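Local coordinates for sialidase domain-containing protein (Dyadobacter fermentans, PDB 5HX0) that is of unknown function but folds as a six-bladed beta-propeller related to the non-viral sialidases, and so may act on or bind a carbohydrate, at residues R43-V48 against K376-V381; V49-E54 against P111-I116; P79-F84 against H91-S96; A211-K216 against A316-D321; G218-V223 against L247-S252. All coordinates share one frame; numbering follows the deposited sequence.

Contact 1: residues R43-V48 against K376-V381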
# COMPACT_ATOMS: atom_id res chain seq x y z
N ARG A 43 32.79 17.90 -13.87
CA ARG A 43 33.59 16.98 -13.09
C ARG A 43 32.67 16.16 -12.19
O ARG A 43 31.77 16.72 -11.56
CB ARG A 43 34.62 17.77 -12.26
CG ARG A 43 35.39 16.98 -11.22
CD ARG A 43 36.40 17.89 -10.52
NE ARG A 43 35.77 18.81 -9.57
CZ ARG A 43 35.62 18.55 -8.27
NH1 ARG A 43 36.05 17.40 -7.78
NH2 ARG A 43 35.04 19.43 -7.47
N LYS A 44 32.88 14.85 -12.13
CA LYS A 44 32.13 14.03 -11.19
C LYS A 44 32.78 14.11 -9.82
O LYS A 44 33.97 13.82 -9.67
CB LYS A 44 32.06 12.57 -11.65
CG LYS A 44 31.35 11.69 -10.62
CD LYS A 44 30.77 10.42 -11.24
CE LYS A 44 31.81 9.37 -11.38
NZ LYS A 44 31.25 8.03 -11.65
N VAL A 45 32.01 14.52 -8.83
CA VAL A 45 32.53 14.59 -7.47
C VAL A 45 32.63 13.20 -6.87
O VAL A 45 33.69 12.78 -6.38
CB VAL A 45 31.65 15.52 -6.62
CG1 VAL A 45 32.15 15.57 -5.16
CG2 VAL A 45 31.64 16.90 -7.23
N GLU A 46 31.53 12.44 -6.92
CA GLU A 46 31.51 11.10 -6.36
C GLU A 46 30.20 10.44 -6.78
O GLU A 46 29.27 11.10 -7.24
CB GLU A 46 31.61 11.12 -4.84
CG GLU A 46 30.52 11.94 -4.18
CD GLU A 46 30.65 11.96 -2.66
OE1 GLU A 46 31.19 10.98 -2.09
OE2 GLU A 46 30.21 12.95 -2.05
N ASP A 47 30.15 9.13 -6.62
CA ASP A 47 28.91 8.38 -6.73
C ASP A 47 28.38 8.10 -5.33
O ASP A 47 29.16 7.97 -4.39
CB ASP A 47 29.14 7.08 -7.48
CG ASP A 47 29.56 7.32 -8.89
OD1 ASP A 47 29.04 8.27 -9.51
OD2 ASP A 47 30.43 6.59 -9.38
N VAL A 48 27.05 8.01 -5.20
CA VAL A 48 26.44 7.71 -3.91
C VAL A 48 25.39 6.61 -4.08
O VAL A 48 24.87 6.37 -5.17
CB VAL A 48 25.80 8.95 -3.25
CG1 VAL A 48 26.84 10.02 -3.08
CG2 VAL A 48 24.61 9.49 -4.07
N LYS A 376 24.53 26.17 -6.34
CA LYS A 376 24.93 26.87 -7.56
C LYS A 376 25.90 26.06 -8.40
O LYS A 376 25.87 26.13 -9.64
CB LYS A 376 25.54 28.23 -7.22
N ASN A 377 26.77 25.27 -7.78
CA ASN A 377 27.80 24.59 -8.56
C ASN A 377 27.70 23.07 -8.60
O ASN A 377 28.56 22.43 -9.20
CB ASN A 377 29.18 25.01 -8.04
CG ASN A 377 29.56 26.40 -8.51
OD1 ASN A 377 29.77 27.30 -7.71
ND2 ASN A 377 29.63 26.58 -9.83
N ARG A 378 26.67 22.46 -8.00
CA ARG A 378 26.60 21.01 -7.97
C ARG A 378 25.21 20.52 -8.31
O ARG A 378 24.20 21.12 -7.92
CB ARG A 378 27.02 20.48 -6.60
CG ARG A 378 28.53 20.60 -6.42
CD ARG A 378 28.98 19.97 -5.15
NE ARG A 378 30.43 19.92 -5.06
CZ ARG A 378 31.09 19.15 -4.20
NH1 ARG A 378 30.42 18.35 -3.37
NH2 ARG A 378 32.42 19.16 -4.18
N VAL A 379 25.19 19.39 -9.04
CA VAL A 379 23.97 18.71 -9.48
C VAL A 379 24.05 17.26 -9.02
O VAL A 379 25.09 16.61 -9.15
CB VAL A 379 23.83 18.76 -11.01
CG1 VAL A 379 22.71 17.85 -11.48
CG2 VAL A 379 23.60 20.19 -11.50
N LEU A 380 22.93 16.73 -8.52
CA LEU A 380 22.80 15.30 -8.28
C LEU A 380 22.06 14.67 -9.45
O LEU A 380 20.93 15.07 -9.77
CB LEU A 380 22.04 15.03 -6.98
CG LEU A 380 21.59 13.58 -6.78
CD1 LEU A 380 22.81 12.70 -6.55
CD2 LEU A 380 20.62 13.48 -5.61
N VAL A 381 22.70 13.72 -10.13
CA VAL A 381 22.01 12.91 -11.14
C VAL A 381 21.65 11.61 -10.43
O VAL A 381 22.51 10.76 -10.20
CB VAL A 381 22.88 12.66 -12.37
CG1 VAL A 381 22.08 11.85 -13.41
CG2 VAL A 381 23.40 13.98 -12.94
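Val-45 and Arg-378 have the nearest CA atoms, 8.8 Å apart, and the axes of strands 43-48 and 378-381 come within 9.0 Å at 53° between their N-to-C directions: a gap wide enough for one intervening strand, with no hydrogen bond across it. Arg-378 spans that gap with its chain extended from CG to NE. Its guanidinium lies against both Val-45 methyls, CG2 standing 3.7 Å above the guanidinium plane over its centre, while Val-45 CG1 is 3.7 Å from Arg-378 NH2. Val-45 has CG1 anti to the backbone N (chi1 178°) and CG2 anti to the carbonyl carbon, and in this setting both methyls meet the flat cation. A second arginine approaches obliquely: Arg-43 NH2 is 4.2 Å from Arg-378 NH2, a like-charge proximity probably eased by the salt bridge of Arg-43 to Glu-400. Further along, Val-48 CG2 and Leu-380 CD1 make a looser apolar touch at 4.4 Å. The strand between is 393-401; Val-45 and Glu-46 both face its Ile-398, forming a classic beta bulge. The sheet order 42-51, 393-401, 378-385, 367-375 puts the N-terminal strand outermost beside three C-terminal ones, the "velcro" closure of a beta-propeller.

Contact 2: residues V49-E54 against P111-I116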
# COMPACT_ATOMS: atom_id res chain seq x y z
N VAL A 49 25.13 5.91 -2.98
CA VAL A 49 24.01 4.97 -2.90
C VAL A 49 22.91 5.66 -2.10
O VAL A 49 23.15 6.17 -1.00
CB VAL A 49 24.43 3.64 -2.25
CG1 VAL A 49 23.19 2.76 -2.03
CG2 VAL A 49 25.42 2.90 -3.18
N ILE A 50 21.72 5.74 -2.68
CA ILE A 50 20.62 6.50 -2.11
C ILE A 50 19.66 5.60 -1.34
O ILE A 50 19.23 5.95 -0.24
CB ILE A 50 19.91 7.29 -3.23
CG1 ILE A 50 20.85 8.37 -3.77
CG2 ILE A 50 18.56 7.90 -2.73
CD1 ILE A 50 20.25 9.24 -4.86
N TYR A 51 19.33 4.43 -1.88
CA TYR A 51 18.51 3.47 -1.15
C TYR A 51 18.78 2.09 -1.72
O TYR A 51 18.69 1.90 -2.94
CB TYR A 51 17.01 3.77 -1.23
CG TYR A 51 16.21 2.67 -0.57
CD1 TYR A 51 16.13 2.59 0.81
CD2 TYR A 51 15.61 1.66 -1.33
CE1 TYR A 51 15.44 1.55 1.42
CE2 TYR A 51 14.91 0.63 -0.73
CZ TYR A 51 14.82 0.58 0.64
OH TYR A 51 14.12 -0.45 1.24
N ARG A 52 19.09 1.14 -0.84
CA ARG A 52 19.44 -0.22 -1.24
C ARG A 52 18.97 -1.19 -0.18
O ARG A 52 19.31 -1.04 1.00
CB ARG A 52 20.96 -0.37 -1.45
CG ARG A 52 21.37 -1.78 -1.85
CD ARG A 52 22.90 -1.97 -1.81
NE ARG A 52 23.34 -3.31 -2.22
CZ ARG A 52 23.30 -4.40 -1.47
NH1 ARG A 52 22.80 -4.37 -0.24
NH2 ARG A 52 23.75 -5.56 -1.94
N ASN A 53 18.23 -2.21 -0.60
CA ASN A 53 17.78 -3.25 0.32
C ASN A 53 17.55 -4.51 -0.52
O ASN A 53 16.72 -4.51 -1.43
CB ASN A 53 16.49 -2.83 1.05
CG ASN A 53 16.02 -3.87 2.06
OD1 ASN A 53 16.13 -5.07 1.80
ND2 ASN A 53 15.49 -3.42 3.20
N GLU A 54 18.29 -5.58 -0.21
CA GLU A 54 18.26 -6.79 -1.03
C GLU A 54 16.88 -7.43 -1.11
O GLU A 54 16.64 -8.23 -2.03
CB GLU A 54 19.27 -7.81 -0.50
CG GLU A 54 20.68 -7.45 -0.81
CD GLU A 54 21.67 -8.38 -0.13
OE1 GLU A 54 21.22 -9.38 0.49
OE2 GLU A 54 22.88 -8.11 -0.20
N PRO A 111 17.09 6.38 5.95
CA PRO A 111 17.19 4.94 5.67
C PRO A 111 15.87 4.25 5.40
O PRO A 111 15.86 3.25 4.67
CB PRO A 111 17.86 4.37 6.94
CG PRO A 111 17.49 5.35 8.02
CD PRO A 111 17.48 6.71 7.34
N GLU A 112 14.76 4.73 5.98
CA GLU A 112 13.47 4.04 5.85
C GLU A 112 12.54 4.83 4.93
O GLU A 112 12.15 5.95 5.28
CB GLU A 112 12.82 3.88 7.24
CG GLU A 112 11.60 3.00 7.23
CD GLU A 112 11.95 1.54 6.96
OE1 GLU A 112 13.11 1.13 7.23
OE2 GLU A 112 11.06 0.80 6.49
N PRO A 113 12.17 4.30 3.76
CA PRO A 113 11.32 5.06 2.84
C PRO A 113 9.96 5.36 3.43
O PRO A 113 9.37 4.52 4.12
CB PRO A 113 11.21 4.15 1.62
CG PRO A 113 12.48 3.30 1.68
CD PRO A 113 12.67 3.05 3.14
N GLU A 114 9.46 6.57 3.18
CA GLU A 114 8.08 6.90 3.54
C GLU A 114 7.16 6.61 2.37
O GLU A 114 7.55 6.71 1.21
CB GLU A 114 7.95 8.38 3.91
CG GLU A 114 8.66 8.76 5.17
CD GLU A 114 8.50 10.22 5.45
OE1 GLU A 114 9.22 11.04 4.83
OE2 GLU A 114 7.62 10.56 6.26
N LEU A 115 5.91 6.27 2.67
CA LEU A 115 4.95 5.96 1.63
C LEU A 115 4.36 7.25 1.05
O LEU A 115 3.87 8.10 1.79
CB LEU A 115 3.83 5.08 2.17
CG LEU A 115 2.84 4.69 1.07
CD1 LEU A 115 3.38 3.59 0.21
CD2 LEU A 115 1.55 4.26 1.67
N ILE A 116 4.45 7.39 -0.27
CA ILE A 116 3.68 8.40 -0.98
C ILE A 116 2.30 7.85 -1.35
O ILE A 116 1.28 8.49 -1.11
CB ILE A 116 4.43 8.90 -2.23
CG1 ILE A 116 5.69 9.67 -1.85
CG2 ILE A 116 3.49 9.78 -3.09
CD1 ILE A 116 6.62 9.98 -3.07
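Tyr-51 and Pro-113 carry this contact, Pro-113 CG pointing onto one face of the phenol ring and the two side chains crossing at about a right angle. Pro-113 CG is 3.8 Å from the Tyr-51 ring centroid and 27° off the ring normal, which meets the geometry of a CH-pi interaction. The overlap is displaced toward the rim: the closest pair is Pro-113 CG with Tyr-51 CE1 at 3.4 Å, and Pro-113 CD follows at 3.6 Å from the same CE1. Two torsions set the ring for this. CG stands anti to the backbone N (chi1 175°), sending the ring out toward 111-116, and chi2 of 76° turns its face to the proline. At the ring edge, near its plane, the carbonyl Pro-111 O lies 3.7 Å from Tyr-51 CE1, so the two prolines meet the same edge carbon from different directions. The phenol oxygen is tied to Arg-77, fixing the far end of the ring. Within 49-54, an extended Arg-52 directs NH2 to Glu-54 OE2 at 3.2 Å, using the anti lone pair of that oxygen. Tyr-51 ends strand 42-51, where it shares with Ile-50 a classic bulge facing Ile-394. Its ring also meets Phe-75 of strand 71-79, against which Pro-113 packs too, so the end of the closing blade is joined to the next sheet just before edge strand 114-117.

Contact 3: residues P79-F84 against H91-S96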
# COMPACT_ATOMS: atom_id res chain seq x y z
N PRO A 79 8.64 -5.93 -3.99
CA PRO A 79 9.47 -7.06 -3.57
C PRO A 79 10.44 -7.46 -4.67
O PRO A 79 10.09 -7.48 -5.85
CB PRO A 79 8.45 -8.18 -3.30
CG PRO A 79 7.18 -7.46 -2.97
CD PRO A 79 7.19 -6.20 -3.83
N ASP A 80 11.69 -7.72 -4.27
CA ASP A 80 12.54 -8.56 -5.11
C ASP A 80 12.00 -9.97 -5.02
O ASP A 80 11.96 -10.54 -3.92
CB ASP A 80 14.00 -8.52 -4.64
CG ASP A 80 14.94 -9.24 -5.62
OD1 ASP A 80 14.68 -10.42 -5.98
OD2 ASP A 80 15.93 -8.60 -6.07
N ARG A 81 11.55 -10.53 -6.15
CA ARG A 81 10.80 -11.79 -6.11
C ARG A 81 11.66 -12.94 -5.63
O ARG A 81 11.11 -14.01 -5.31
CB ARG A 81 10.21 -12.10 -7.50
CG ARG A 81 9.27 -10.97 -8.05
CD ARG A 81 8.07 -10.74 -7.16
NE ARG A 81 7.21 -11.92 -7.14
CZ ARG A 81 5.94 -11.93 -6.74
NH1 ARG A 81 5.36 -10.81 -6.32
NH2 ARG A 81 5.24 -13.05 -6.75
N LYS A 82 12.99 -12.76 -5.54
CA LYS A 82 13.82 -13.79 -4.92
C LYS A 82 13.43 -14.06 -3.47
O LYS A 82 13.68 -15.17 -2.98
CB LYS A 82 15.30 -13.42 -5.02
CG LYS A 82 15.86 -13.63 -6.42
CD LYS A 82 17.26 -13.04 -6.56
CE LYS A 82 17.80 -13.20 -7.97
NZ LYS A 82 19.01 -12.35 -8.19
N VAL A 83 12.81 -13.11 -2.78
CA VAL A 83 12.36 -13.40 -1.41
C VAL A 83 11.28 -14.49 -1.39
O VAL A 83 11.03 -15.10 -0.34
CB VAL A 83 11.83 -12.16 -0.66
CG1 VAL A 83 12.88 -11.04 -0.61
CG2 VAL A 83 10.44 -11.70 -1.23
N PHE A 84 10.59 -14.72 -2.51
CA PHE A 84 9.61 -15.79 -2.62
C PHE A 84 10.17 -17.03 -3.31
O PHE A 84 9.40 -17.89 -3.74
CB PHE A 84 8.38 -15.31 -3.38
CG PHE A 84 7.68 -14.15 -2.74
CD1 PHE A 84 7.28 -14.21 -1.41
CD2 PHE A 84 7.42 -13.00 -3.47
CE1 PHE A 84 6.62 -13.14 -0.81
CE2 PHE A 84 6.75 -11.93 -2.89
CZ PHE A 84 6.36 -12.00 -1.56
N HIS A 91 8.79 -5.89 -14.03
CA HIS A 91 8.35 -4.55 -13.66
C HIS A 91 6.85 -4.49 -13.34
O HIS A 91 6.27 -3.40 -13.33
CB HIS A 91 8.72 -3.55 -14.76
CG HIS A 91 10.21 -3.35 -14.91
ND1 HIS A 91 10.78 -2.79 -16.04
CD2 HIS A 91 11.24 -3.61 -14.07
CE1 HIS A 91 12.09 -2.72 -15.89
NE2 HIS A 91 12.40 -3.22 -14.70
N VAL A 92 6.20 -5.62 -13.06
CA VAL A 92 4.83 -5.59 -12.55
C VAL A 92 4.78 -6.37 -11.24
O VAL A 92 5.41 -7.43 -11.10
CB VAL A 92 3.78 -6.13 -13.55
CG1 VAL A 92 3.75 -5.27 -14.82
CG2 VAL A 92 3.98 -7.61 -13.87
N ASP A 93 4.02 -5.84 -10.30
CA ASP A 93 3.82 -6.48 -9.01
C ASP A 93 2.65 -5.79 -8.33
O ASP A 93 2.67 -4.55 -8.25
CB ASP A 93 5.10 -6.37 -8.15
CG ASP A 93 5.06 -7.27 -6.90
OD1 ASP A 93 4.10 -7.17 -6.10
OD2 ASP A 93 5.98 -8.11 -6.74
N PRO A 94 1.62 -6.50 -7.84
CA PRO A 94 0.49 -5.79 -7.21
C PRO A 94 0.92 -4.94 -6.03
O PRO A 94 0.27 -3.92 -5.73
CB PRO A 94 -0.45 -6.93 -6.76
CG PRO A 94 0.48 -8.15 -6.61
CD PRO A 94 1.48 -7.97 -7.74
N ASN A 95 2.02 -5.29 -5.37
CA ASN A 95 2.45 -4.55 -4.18
C ASN A 95 3.57 -3.55 -4.46
O ASN A 95 4.30 -3.20 -3.53
CB ASN A 95 2.85 -5.52 -3.08
CG ASN A 95 1.67 -6.34 -2.60
OD1 ASN A 95 1.52 -7.51 -2.94
ND2 ASN A 95 0.78 -5.69 -1.85
N SER A 96 3.71 -3.06 -5.69
CA SER A 96 4.66 -1.98 -5.95
C SER A 96 4.02 -0.66 -5.51
O SER A 96 2.90 -0.32 -5.94
CB SER A 96 5.08 -1.94 -7.42
OG SER A 96 4.00 -1.60 -8.30
O HOH W 1 8.33 -7.43 -7.92
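Arg-81 and Asp-93 form a salt bridge within the long excursion that connects strands 71-79 and 97-103 of one propeller blade, and each limb of it contains an Asx turn. In the ionic contact Arg-81 NH1 donates to Asp-93 OD2 at 2.8 Å with an N-H...O angle of 149°, reaching the oxygen from above the carboxylate plane, while the two flat groups are 60° apart. The arginine chain bends at chi2 and chi3, which curls the guanidinium back over Phe-84 CD2. Its NE pairs with Glu-86, and NH2 reaches Phe-146 O of the second subunit. Among the turn bonds, Asp-93 OD1 accepts from Asn-95 N at 2.9 Å, and Asp-80 OD1 does likewise from Lys-82 N; a type I turn runs from Asp-93 to Ser-96. Van der Waals contact is added by Pro-79 CD, which rests 3.7 Å from Asp-93 OD2. Finally, one water molecule lies 2.7 Å from both Pro-79 O and that same Asp-93 OD2.

Contact 4: residues A211-K216 against A316-D321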
# COMPACT_ATOMS: atom_id res chain seq x y z
N ALA A 211 9.62 14.05 -17.22
CA ALA A 211 9.41 15.29 -16.50
C ALA A 211 8.34 16.14 -17.17
O ALA A 211 8.32 16.30 -18.40
CB ALA A 211 10.71 16.09 -16.41
N MSE A 212 7.44 16.68 -16.34
CA MSE A 212 6.56 17.78 -16.72
C MSE A 212 7.38 19.05 -16.65
O MSE A 212 8.51 19.02 -16.15
CB MSE A 212 5.36 17.88 -15.77
CG MSE A 212 4.52 16.63 -15.70
SE MSE A 212 3.17 16.88 -14.31
CE MSE A 212 2.08 15.31 -14.64
N TYR A 213 6.83 20.18 -17.10
CA TYR A 213 7.55 21.44 -16.97
C TYR A 213 6.55 22.56 -16.74
O TYR A 213 5.49 22.61 -17.38
CB TYR A 213 8.42 21.71 -18.22
CG TYR A 213 9.42 22.82 -18.02
CD1 TYR A 213 9.08 24.15 -18.30
CD2 TYR A 213 10.70 22.56 -17.54
CE1 TYR A 213 9.98 25.17 -18.11
CE2 TYR A 213 11.62 23.58 -17.35
CZ TYR A 213 11.25 24.88 -17.63
OH TYR A 213 12.14 25.91 -17.45
N GLU A 214 6.85 23.43 -15.78
CA GLU A 214 6.00 24.58 -15.52
C GLU A 214 6.47 25.72 -16.43
O GLU A 214 7.57 26.25 -16.26
CB GLU A 214 6.06 24.97 -14.04
CG GLU A 214 5.11 26.12 -13.68
CD GLU A 214 5.26 26.59 -12.23
OE1 GLU A 214 6.24 26.21 -11.54
OE2 GLU A 214 4.39 27.36 -11.77
N GLY A 215 5.65 26.09 -17.40
CA GLY A 215 6.04 27.16 -18.30
C GLY A 215 6.11 28.50 -17.59
O GLY A 215 5.62 28.68 -16.48
N LYS A 216 6.73 29.48 -18.27
CA LYS A 216 6.94 30.78 -17.63
C LYS A 216 5.61 31.45 -17.27
O LYS A 216 5.55 32.21 -16.31
CB LYS A 216 7.79 31.69 -18.53
N ALA A 316 15.65 16.45 -18.59
CA ALA A 316 16.32 17.73 -18.83
C ALA A 316 16.19 18.62 -17.61
O ALA A 316 15.09 18.78 -17.06
CB ALA A 316 15.74 18.45 -20.05
N LEU A 317 17.31 19.23 -17.21
CA LEU A 317 17.38 20.16 -16.08
C LEU A 317 18.04 21.46 -16.53
O LEU A 317 19.13 21.43 -17.10
CB LEU A 317 18.20 19.54 -14.94
CG LEU A 317 18.52 20.49 -13.78
CD1 LEU A 317 17.25 20.82 -13.01
CD2 LEU A 317 19.57 19.88 -12.84
N ARG A 318 17.38 22.59 -16.27
CA ARG A 318 17.99 23.89 -16.58
C ARG A 318 19.04 24.18 -15.52
O ARG A 318 18.73 24.18 -14.32
CB ARG A 318 16.93 24.99 -16.61
CG ARG A 318 17.49 26.35 -17.02
CD ARG A 318 16.42 27.46 -16.93
NE ARG A 318 15.42 27.29 -17.98
CZ ARG A 318 14.52 28.21 -18.32
NH1 ARG A 318 14.47 29.37 -17.67
NH2 ARG A 318 13.66 27.97 -19.32
N LEU A 319 20.28 24.42 -15.93
CA LEU A 319 21.38 24.75 -15.02
C LEU A 319 21.38 26.25 -14.70
O LEU A 319 20.68 27.04 -15.34
CB LEU A 319 22.70 24.33 -15.66
CG LEU A 319 22.83 22.83 -15.90
CD1 LEU A 319 24.05 22.56 -16.76
CD2 LEU A 319 22.97 22.12 -14.55
N PRO A 320 22.15 26.68 -13.71
CA PRO A 320 22.08 28.10 -13.32
C PRO A 320 22.49 29.07 -14.41
O PRO A 320 22.11 30.25 -14.33
CB PRO A 320 23.03 28.17 -12.11
CG PRO A 320 22.93 26.77 -11.53
CD PRO A 320 22.95 25.90 -12.75
N ASP A 321 23.23 28.65 -15.44
CA ASP A 321 23.60 29.54 -16.53
C ASP A 321 22.71 29.35 -17.75
O ASP A 321 23.06 29.82 -18.83
CB ASP A 321 25.08 29.33 -16.89
CG ASP A 321 25.38 27.94 -17.44
OD1 ASP A 321 24.45 27.10 -17.52
OD2 ASP A 321 26.56 27.67 -17.77
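Tyr-213 OH lies over one face of the Arg-318 guanidinium, 3.0 Å above its plane and offset toward the rim. The phenol and guanidinium planes are 39° apart, so the groups are neither stacked nor perpendicular, and the side chains as a whole cross at about a right angle. The nearest atoms, Tyr-213 OH and Arg-318 NH2, are 3.2 Å apart, yet this is not a hydrogen bond: with the oxygen above the plane, the N-H directions miss it. Tyr-213 OH is also 3.4 Å from Arg-318 CZ, and an oxygen so placed would probably feel the cation electrostatically. NE of Arg-318 bonds to Tyr-269 OH and NH2 to Glu-270 O, both in strand 262-270, which helps fix the guanidinium's orientation. In the propeller, strands 213-214 and 314-318 each begin a four-stranded antiparallel sheet, and the sheet that starts with 262-270 comes between those two along the chain. The contact therefore joins the first strands of two sheets past the end of the first strand of the sheet between them. Both side chains leave their strands with CG anti to the backbone N, at chi1 -167° for Tyr-213 and -176° for Arg-318; the arginine then bends at chi3, which turns a face of its guanidinium to the hydroxyl. The Tyr-213 ring additionally meets that of Tyr-269, and Ala-211 packs against Trp-370.

Contact 5: residues G218-V223 against L247-S252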
# COMPACT_ATOMS: atom_id res chain seq x y z
N GLY A 218 3.09 29.89 -16.03
CA GLY A 218 2.43 29.09 -15.02
C GLY A 218 1.67 27.89 -15.56
O GLY A 218 1.18 27.07 -14.76
N ARG A 219 1.53 27.77 -16.87
CA ARG A 219 0.91 26.60 -17.46
C ARG A 219 1.84 25.39 -17.32
O ARG A 219 3.06 25.53 -17.36
CB ARG A 219 0.59 26.93 -18.92
CG ARG A 219 0.63 25.85 -19.92
CD ARG A 219 0.23 26.47 -21.28
NE ARG A 219 -1.14 26.99 -21.28
CZ ARG A 219 -1.85 27.23 -22.39
NH1 ARG A 219 -1.31 27.01 -23.58
NH2 ARG A 219 -3.09 27.69 -22.30
N ILE A 220 1.27 24.20 -17.10
CA ILE A 220 2.07 22.98 -16.93
C ILE A 220 2.01 22.16 -18.21
O ILE A 220 0.91 21.83 -18.69
CB ILE A 220 1.59 22.13 -15.75
CG1 ILE A 220 1.51 22.97 -14.48
CG2 ILE A 220 2.58 20.94 -15.55
CD1 ILE A 220 0.98 22.20 -13.32
N LEU A 221 3.17 21.80 -18.73
CA LEU A 221 3.33 21.00 -19.94
C LEU A 221 3.60 19.56 -19.56
O LEU A 221 4.39 19.29 -18.65
CB LEU A 221 4.51 21.53 -20.76
CG LEU A 221 4.47 23.02 -21.04
CD1 LEU A 221 5.77 23.47 -21.66
CD2 LEU A 221 3.30 23.30 -21.96
N TRP A 222 2.97 18.62 -20.26
CA TRP A 222 3.14 17.20 -19.96
C TRP A 222 3.04 16.44 -21.27
O TRP A 222 1.99 16.47 -21.92
CB TRP A 222 2.07 16.71 -18.99
CG TRP A 222 2.29 15.33 -18.45
CD1 TRP A 222 3.44 14.59 -18.49
CD2 TRP A 222 1.30 14.51 -17.81
NE1 TRP A 222 3.23 13.36 -17.90
CE2 TRP A 222 1.93 13.29 -17.47
CE3 TRP A 222 -0.05 14.70 -17.48
CZ2 TRP A 222 1.25 12.26 -16.82
CZ3 TRP A 222 -0.72 13.69 -16.83
CH2 TRP A 222 -0.08 12.48 -16.51
N VAL A 223 4.12 15.78 -21.68
CA VAL A 223 4.07 14.95 -22.89
C VAL A 223 3.77 13.51 -22.48
O VAL A 223 4.58 12.87 -21.80
CB VAL A 223 5.36 15.05 -23.70
CG1 VAL A 223 5.33 14.08 -24.90
CG2 VAL A 223 5.56 16.49 -24.18
N LEU A 247 -4.85 20.23 -11.73
CA LEU A 247 -6.15 19.65 -11.41
C LEU A 247 -6.78 19.00 -12.64
O LEU A 247 -7.36 17.91 -12.54
CB LEU A 247 -7.08 20.70 -10.81
CG LEU A 247 -6.63 21.28 -9.46
CD1 LEU A 247 -7.62 22.36 -8.98
CD2 LEU A 247 -6.45 20.20 -8.37
N THR A 248 -6.63 19.63 -13.80
CA THR A 248 -7.19 19.08 -15.03
C THR A 248 -6.22 19.35 -16.18
O THR A 248 -5.37 20.23 -16.10
CB THR A 248 -8.56 19.70 -15.39
OG1 THR A 248 -8.38 21.07 -15.77
CG2 THR A 248 -9.56 19.60 -14.21
N TRP A 249 -6.39 18.58 -17.25
CA TRP A 249 -5.51 18.61 -18.42
C TRP A 249 -6.34 18.75 -19.68
O TRP A 249 -7.41 18.16 -19.79
CB TRP A 249 -4.66 17.33 -18.48
CG TRP A 249 -3.80 17.16 -17.26
CD1 TRP A 249 -4.12 16.50 -16.09
CD2 TRP A 249 -2.48 17.68 -17.09
NE1 TRP A 249 -3.05 16.59 -15.20
CE2 TRP A 249 -2.04 17.30 -15.80
CE3 TRP A 249 -1.62 18.43 -17.91
CZ2 TRP A 249 -0.78 17.66 -15.31
CZ3 TRP A 249 -0.37 18.78 -17.43
CH2 TRP A 249 0.04 18.39 -16.14
N LYS A 250 -5.82 19.51 -20.65
CA LYS A 250 -6.41 19.62 -21.97
C LYS A 250 -5.41 19.16 -23.02
O LYS A 250 -4.22 19.50 -22.95
CB LYS A 250 -6.84 21.06 -22.27
CG LYS A 250 -8.22 21.44 -21.75
CD LYS A 250 -8.27 21.55 -20.24
CE LYS A 250 -9.71 21.49 -19.75
NZ LYS A 250 -9.77 21.22 -18.28
N TYR A 251 -5.89 18.39 -24.00
CA TYR A 251 -5.08 18.00 -25.14
C TYR A 251 -4.67 19.22 -25.95
O TYR A 251 -5.50 20.05 -26.31
CB TYR A 251 -5.86 17.03 -26.02
CG TYR A 251 -5.06 16.43 -27.15
CD1 TYR A 251 -4.96 17.09 -28.38
CD2 TYR A 251 -4.40 15.22 -26.99
CE1 TYR A 251 -4.22 16.55 -29.43
CE2 TYR A 251 -3.66 14.68 -28.03
CZ TYR A 251 -3.57 15.34 -29.23
OH TYR A 251 -2.82 14.80 -30.25
N SER A 252 -3.38 19.35 -26.24
CA SER A 252 -2.89 20.47 -27.04
C SER A 252 -2.56 20.04 -28.46
O SER A 252 -3.13 20.58 -29.41
CB SER A 252 -1.68 21.13 -26.38
OG SER A 252 -1.26 22.25 -27.15
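Ile-220 and Trp-249 have the nearest CA atoms, 8.9 Å apart, and no hydrogen bond joins 218-223 to 247-252, because strand 234-242 runs between strands 220-229 and 250-256 and bonds to both. The gap is bridged by the Trp-249 indole, which leaves the chain with CG anti to the carbonyl carbon (chi1 -60°). Its benzo edge reaches strand 220-223: CH2 touches Ile-220 CG2 at 3.6 Å, and CZ3 lies 3.5 Å from Ile-220 O. Trp-222 meets the face instead. Trp-222 CE3 stands 3.6 Å above the Trp-249 ring plane, over its centre, and the six-membered centroids are 4.9 Å apart with planes at 56°, an edge-to-face pair inclined well short of perpendicular. Trp-222 CB adds a contact to Trp-249 CZ3 at 3.6 Å, so the strand's backbone and side chains together seat the indole. Selenomethionine Met-212, Pro-188 and Pro-189 pack around the pair. Thr-248 OG1 bonds to Asp-244 OD2 and accepts a weak bond from Lys-250 NZ. Ser-242, Asp-244, Thr-248 and Trp-249 fit the Ser-X-Asp-X-Gly-X-Thr-Trp pattern of the Asp box (BNR repeat), the turn between the third and fourth strands of sialidase blades; here its Trp-249 packs on Ile-220 and Trp-222 of the same sheet.

How the contacts relate
Contacts 2 to 5 all nest along the chain inside the long loop that contact 1 closes. Strand 42-51 pairs with 393-401 in a sheet that also holds 378-385 and 367-375, so the N-terminal strand completes a C-terminal blade and shuts the propeller ring. Contacts 1 and 2 share strand 42-51, their centres 20 Å apart. Contact 3 lies within the loop of contact 2, at 15 Å between centres, and faces the second subunit. Contact 5 sits inside contact 4, also at 15 Å; strands 213-214 and 220-229 are sheet neighbours, and Met-212 touches both tryptophans. Contact 4 meets contact 1 through Leu-319 on Val-379. Contacts 3 and 5, 33 Å apart by centres, occupy opposite sides of the chain's centre.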